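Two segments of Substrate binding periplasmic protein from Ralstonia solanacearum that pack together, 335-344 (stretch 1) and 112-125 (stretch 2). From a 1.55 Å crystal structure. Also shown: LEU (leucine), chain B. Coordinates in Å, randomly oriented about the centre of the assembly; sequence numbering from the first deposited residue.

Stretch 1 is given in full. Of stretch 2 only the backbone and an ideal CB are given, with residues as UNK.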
# COMPACT_ATOMS: atom_id res chain seq x y z
N ARG A 335 -13.83 4.58 13.18
CA ARG A 335 -13.72 3.49 12.21
C ARG A 335 -14.16 3.83 10.78
O ARG A 335 -13.99 3.02 9.87
CB ARG A 335 -14.51 2.27 12.70
CG ARG A 335 -14.14 1.77 14.10
CD ARG A 335 -12.64 1.50 14.25
NE ARG A 335 -12.13 0.52 13.29
CZ ARG A 335 -12.36 -0.79 13.35
NH1 ARG A 335 -13.10 -1.30 14.33
NH2 ARG A 335 -11.85 -1.60 12.43
N SER A 336 -14.70 5.03 10.57
CA SER A 336 -15.16 5.42 9.24
C SER A 336 -14.08 5.99 8.34
O SER A 336 -14.34 6.29 7.17
CB SER A 336 -16.31 6.43 9.36
OG SER A 336 -15.84 7.68 9.84
N ARG A 337 -12.87 6.14 8.86
CA ARG A 337 -11.77 6.70 8.08
C ARG A 337 -10.46 5.99 8.37
O ARG A 337 -10.35 5.23 9.33
CB ARG A 337 -11.61 8.19 8.40
CG ARG A 337 -11.52 8.47 9.89
CD ARG A 337 -11.26 9.95 10.15
NE ARG A 337 -12.04 10.80 9.26
CZ ARG A 337 -12.17 12.11 9.41
NH1 ARG A 337 -11.59 12.73 10.43
NH2 ARG A 337 -12.89 12.81 8.54
N PRO A 338 -9.44 6.21 7.52
CA PRO A 338 -8.14 5.57 7.73
C PRO A 338 -7.49 6.08 9.02
O PRO A 338 -7.75 7.21 9.44
CB PRO A 338 -7.34 5.98 6.50
CG PRO A 338 -8.40 6.15 5.45
CD PRO A 338 -9.48 6.88 6.21
N GLY A 339 -6.66 5.25 9.63
CA GLY A 339 -5.99 5.64 10.85
C GLY A 339 -5.14 6.89 10.71
O GLY A 339 -5.07 7.71 11.62
N SER A 340 -4.48 7.02 9.56
CA SER A 340 -3.62 8.17 9.30
C SER A 340 -4.31 9.18 8.40
O SER A 340 -4.93 8.81 7.40
CB SER A 340 -2.32 7.73 8.64
OG SER A 340 -1.61 8.85 8.14
N HIS A 341 -4.21 10.46 8.76
CA HIS A 341 -4.80 11.52 7.96
C HIS A 341 -3.74 12.20 7.10
O HIS A 341 -4.02 13.20 6.44
CB HIS A 341 -5.49 12.55 8.87
CG HIS A 341 -4.59 13.14 9.90
ND1 HIS A 341 -3.40 13.75 9.59
CD2 HIS A 341 -4.72 13.23 11.25
CE1 HIS A 341 -2.83 14.20 10.69
NE2 HIS A 341 -3.61 13.90 11.71
N TYR A 342 -2.53 11.65 7.11
CA TYR A 342 -1.43 12.22 6.35
C TYR A 342 -1.47 11.94 4.85
O TYR A 342 -1.60 10.79 4.42
CB TYR A 342 -0.08 11.73 6.88
CG TYR A 342 1.08 12.15 6.01
CD1 TYR A 342 1.54 13.47 6.00
CD2 TYR A 342 1.69 11.24 5.14
CE1 TYR A 342 2.57 13.87 5.16
CE2 TYR A 342 2.72 11.63 4.29
CZ TYR A 342 3.15 12.95 4.30
OH TYR A 342 4.16 13.34 3.45
N ILE A 343 -1.34 13.00 4.06
CA ILE A 343 -1.29 12.87 2.62
C ILE A 343 -0.78 14.16 1.99
O ILE A 343 -1.28 15.25 2.27
CB ILE A 343 -2.66 12.50 2.00
CG1 ILE A 343 -2.51 12.37 0.48
CG2 ILE A 343 -3.72 13.53 2.37
CD1 ILE A 343 -3.73 11.82 -0.22
N GLU A 344 0.24 14.02 1.16
CA GLU A 344 0.84 15.16 0.48
C GLU A 344 1.15 14.71 -0.94
O GLU A 344 1.22 13.52 -1.22
CB GLU A 344 2.13 15.61 1.17
CG GLU A 344 1.94 16.08 2.61
CD GLU A 344 3.24 16.57 3.24
OE1 GLU A 344 4.26 15.84 3.16
OE2 GLU A 344 3.24 17.67 3.81
N UNK A 112 -12.09 -0.60 2.71
CA UNK A 112 -11.26 -0.88 3.87
C UNK A 112 -11.78 -0.29 5.18
O UNK A 112 -11.37 -0.71 6.26
CB UNK A 112 -9.85 -0.35 3.61
N UNK A 113 -12.68 0.68 5.08
CA UNK A 113 -13.24 1.31 6.28
C UNK A 113 -14.65 0.81 6.60
O UNK A 113 -15.39 1.47 7.32
CB UNK A 113 -13.26 2.83 6.11
N UNK A 114 -15.00 -0.36 6.08
CA UNK A 114 -16.34 -0.91 6.31
C UNK A 114 -16.41 -2.24 7.05
O UNK A 114 -17.46 -2.89 7.04
CB UNK A 114 -17.04 -1.08 4.96
N UNK A 115 -15.32 -2.66 7.68
CA UNK A 115 -15.31 -3.92 8.41
C UNK A 115 -14.71 -3.73 9.80
O UNK A 115 -13.59 -3.24 9.94
CB UNK A 115 -14.53 -4.98 7.63
N UNK A 116 -15.44 -4.15 10.85
CA UNK A 116 -14.95 -4.00 12.23
C UNK A 116 -13.58 -4.60 12.52
O UNK A 116 -12.91 -4.18 13.46
CB UNK A 116 -15.96 -4.63 13.19
N UNK A 117 -13.16 -5.58 11.72
CA UNK A 117 -11.86 -6.21 11.94
C UNK A 117 -10.75 -5.70 11.03
O UNK A 117 -9.61 -6.17 11.12
CB UNK A 117 -11.99 -7.72 11.76
N UNK A 118 -11.07 -4.76 10.15
CA UNK A 118 -10.05 -4.21 9.25
C UNK A 118 -9.66 -2.82 9.72
O UNK A 118 -10.50 -1.95 9.91
CB UNK A 118 -10.55 -4.17 7.81
N UNK A 119 -8.35 -2.62 9.90
CA UNK A 119 -7.81 -1.35 10.37
C UNK A 119 -6.88 -0.68 9.36
O UNK A 119 -5.66 -0.81 9.44
CB UNK A 119 -7.06 -1.57 11.69
N UNK A 120 -7.46 0.05 8.40
CA UNK A 120 -6.64 0.74 7.39
C UNK A 120 -5.82 1.84 8.04
O UNK A 120 -6.33 2.58 8.89
CB UNK A 120 -7.52 1.32 6.28
N UNK A 121 -4.56 1.96 7.64
CA UNK A 121 -3.69 2.99 8.19
C UNK A 121 -3.52 4.16 7.22
O UNK A 121 -3.90 5.29 7.53
CB UNK A 121 -2.32 2.39 8.54
N UNK A 122 -2.99 3.89 6.04
CA UNK A 122 -2.74 4.95 5.08
C UNK A 122 -3.97 5.63 4.49
O UNK A 122 -5.05 5.04 4.41
CB UNK A 122 -1.90 4.38 3.93
N UNK A 123 -3.79 6.89 4.11
CA UNK A 123 -4.86 7.67 3.50
C UNK A 123 -5.35 6.84 2.32
O UNK A 123 -4.57 6.14 1.68
CB UNK A 123 -4.39 9.06 3.07
N UNK A 124 -6.65 6.94 2.04
CA UNK A 124 -7.30 6.16 0.98
C UNK A 124 -7.01 6.53 -0.47
O UNK A 124 -6.48 7.61 -0.76
CB UNK A 124 -8.81 6.25 1.18
N UNK A 125 -7.38 5.64 -1.38
CA UNK A 125 -7.19 5.88 -2.80
C UNK A 125 -8.01 7.09 -3.23
O UNK A 125 -7.57 7.88 -4.07
CB UNK A 125 -7.58 4.65 -3.62
N LEU B . -2.67 -3.83 -2.68
CA LEU B . -2.23 -3.75 -4.10
C LEU B . -0.81 -3.23 -4.18
O LEU B . -0.16 -3.48 -5.22
CB LEU B . -3.16 -2.82 -4.86
CG LEU B . -4.58 -3.25 -4.51
CD1 LEU B . -5.44 -2.08 -4.35
CD2 LEU B . -5.10 -4.17 -5.53
OXT LEU B . -0.37 -2.58 -3.21

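At 112 nothing of stretch 1 lies within reach of the ideal CB, so the visible atoms set no preference; the residue is M112, present as selenomethionine.

Position 113 points toward stretch 1, its ideal CB 3.8 Å from both R335 O and S336 O. A small side chain suits this place, and a polar one could use the carbonyls. It is T113, which serves both needs: its CG2 lies 3.7 Å from R337 C, while a water lies 2.8 Å from T113 OG1 and donates to S336 O at 2.9 Å.

Position 114 points away and is unconstrained by stretch 1; it is T114. Position 115 also points away, but it opens a type I turn, where Asp, Asn or Ser can accept from the backbone two residues on. D115 does so: its OD1 accepts from the N of 117 at 2.8 Å.

At 116, the second place of the turn, a phi of -54° suits proline, though other residues would fit. R335 NH1 donates to the O of 116 at 3.0 Å, a bond any residue could offer. The residue is P116. Position 117 points away and is left free by stretch 1; L117 fills it. At 118, in a short strand with phi/psi of -105/127, a beta-branched residue is comfortable. V118 supplies its backbone O to R335 NH2 at 2.9 Å.

Position 119 points sideways, its ideal CB 4.8 Å from R335 NH2. An aromatic ring could cover the flat cation. F119 stacks on the guanidinium, planes at 5°, with R335 CZ 4.0 Å from the ring centroid. The planar group thus keeps its edge free for the carbonyls of P116 and V118.

Position 120 points toward stretch 1, its ideal CB 4.5 Å from P338 CA. A phi of -67° and an amide not needed by stretch 1 allow proline, among other compact residues. P120 O accepts from G339 N at 2.8 Å.

At 121 CA-to-CB points away, and the backbone O accepts from S340 N at 2.7 Å. A branched apolar residue is possible, and I121 brings CG2 to 4.3 Å from S340 CB. Position 122 points away, permitting a long chain; K122 finds a partner for NZ elsewhere in the structure.

At 123 the ideal CB is 3.6 Å from Y342 O and 4.0 Å from I343 CB, favouring something small. A123 fits, its N donating to a water that also binds S340 OG and Y342 O.

Position 124 precedes a helix, inviting Ser, Thr, Asp or Asn; S124 caps it. Position 125 points away and is Y125.

Stretch 2, residues 112-125: MTTDPLVFPIKASY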
# COMPACT_ATOMS: atom_id res chain seq x y z
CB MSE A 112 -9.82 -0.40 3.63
CG MSE A 112 -9.10 -1.10 2.48
SE MSE A 112 -9.08 -3.04 2.64
CE MSE A 112 -10.16 -3.50 1.11
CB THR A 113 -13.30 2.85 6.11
OG1 THR A 113 -13.97 3.17 4.89
CG2 THR A 113 -11.90 3.44 6.09
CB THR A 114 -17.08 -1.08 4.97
OG1 THR A 114 -16.45 -2.11 4.20
CG2 THR A 114 -17.05 0.23 4.18
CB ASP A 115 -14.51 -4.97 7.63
CG ASP A 115 -14.69 -6.37 8.18
OD1 ASP A 115 -14.32 -6.62 9.34
OD2 ASP A 115 -15.21 -7.23 7.44
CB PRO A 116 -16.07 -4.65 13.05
CG PRO A 116 -16.61 -5.69 12.13
CD PRO A 116 -16.68 -4.94 10.82
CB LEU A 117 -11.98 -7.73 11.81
CG LEU A 117 -12.66 -8.40 13.01
CD1 LEU A 117 -12.87 -9.88 12.74
CD2 LEU A 117 -11.79 -8.20 14.25
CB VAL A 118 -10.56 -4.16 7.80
CG1 VAL A 118 -9.48 -3.63 6.88
CG2 VAL A 118 -10.98 -5.56 7.35
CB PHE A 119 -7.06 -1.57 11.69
CG PHE A 119 -7.94 -2.04 12.82
CD1 PHE A 119 -8.33 -3.37 12.91
CD2 PHE A 119 -8.38 -1.14 13.78
CE1 PHE A 119 -9.16 -3.80 13.95
CE2 PHE A 119 -9.21 -1.55 14.82
CZ PHE A 119 -9.60 -2.88 14.91
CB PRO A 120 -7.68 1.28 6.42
CG PRO A 120 -8.87 1.55 7.30
CD PRO A 120 -8.89 0.31 8.18
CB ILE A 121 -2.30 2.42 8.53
CG1 ILE A 121 -2.42 1.43 9.69
CG2 ILE A 121 -1.33 3.55 8.87
CD1 ILE A 121 -1.11 0.73 10.04
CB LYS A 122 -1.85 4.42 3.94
CG LYS A 122 -2.51 3.41 3.02
CD LYS A 122 -1.43 2.60 2.30
CE LYS A 122 -2.01 1.69 1.24
NZ LYS A 122 -2.23 2.41 -0.05
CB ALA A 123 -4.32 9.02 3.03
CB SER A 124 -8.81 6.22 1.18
OG SER A 124 -9.30 7.49 0.77
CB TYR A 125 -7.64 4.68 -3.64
CG TYR A 125 -6.75 3.47 -3.58
CD1 TYR A 125 -5.38 3.59 -3.33
CD2 TYR A 125 -7.25 2.20 -3.85
CE1 TYR A 125 -4.54 2.48 -3.34
CE2 TYR A 125 -6.43 1.08 -3.87
CZ TYR A 125 -5.08 1.23 -3.61
OH TYR A 125 -4.25 0.13 -3.61
O HOH W 1 -16.12 4.90 5.39
O HOH W 2 -1.44 8.34 5.40
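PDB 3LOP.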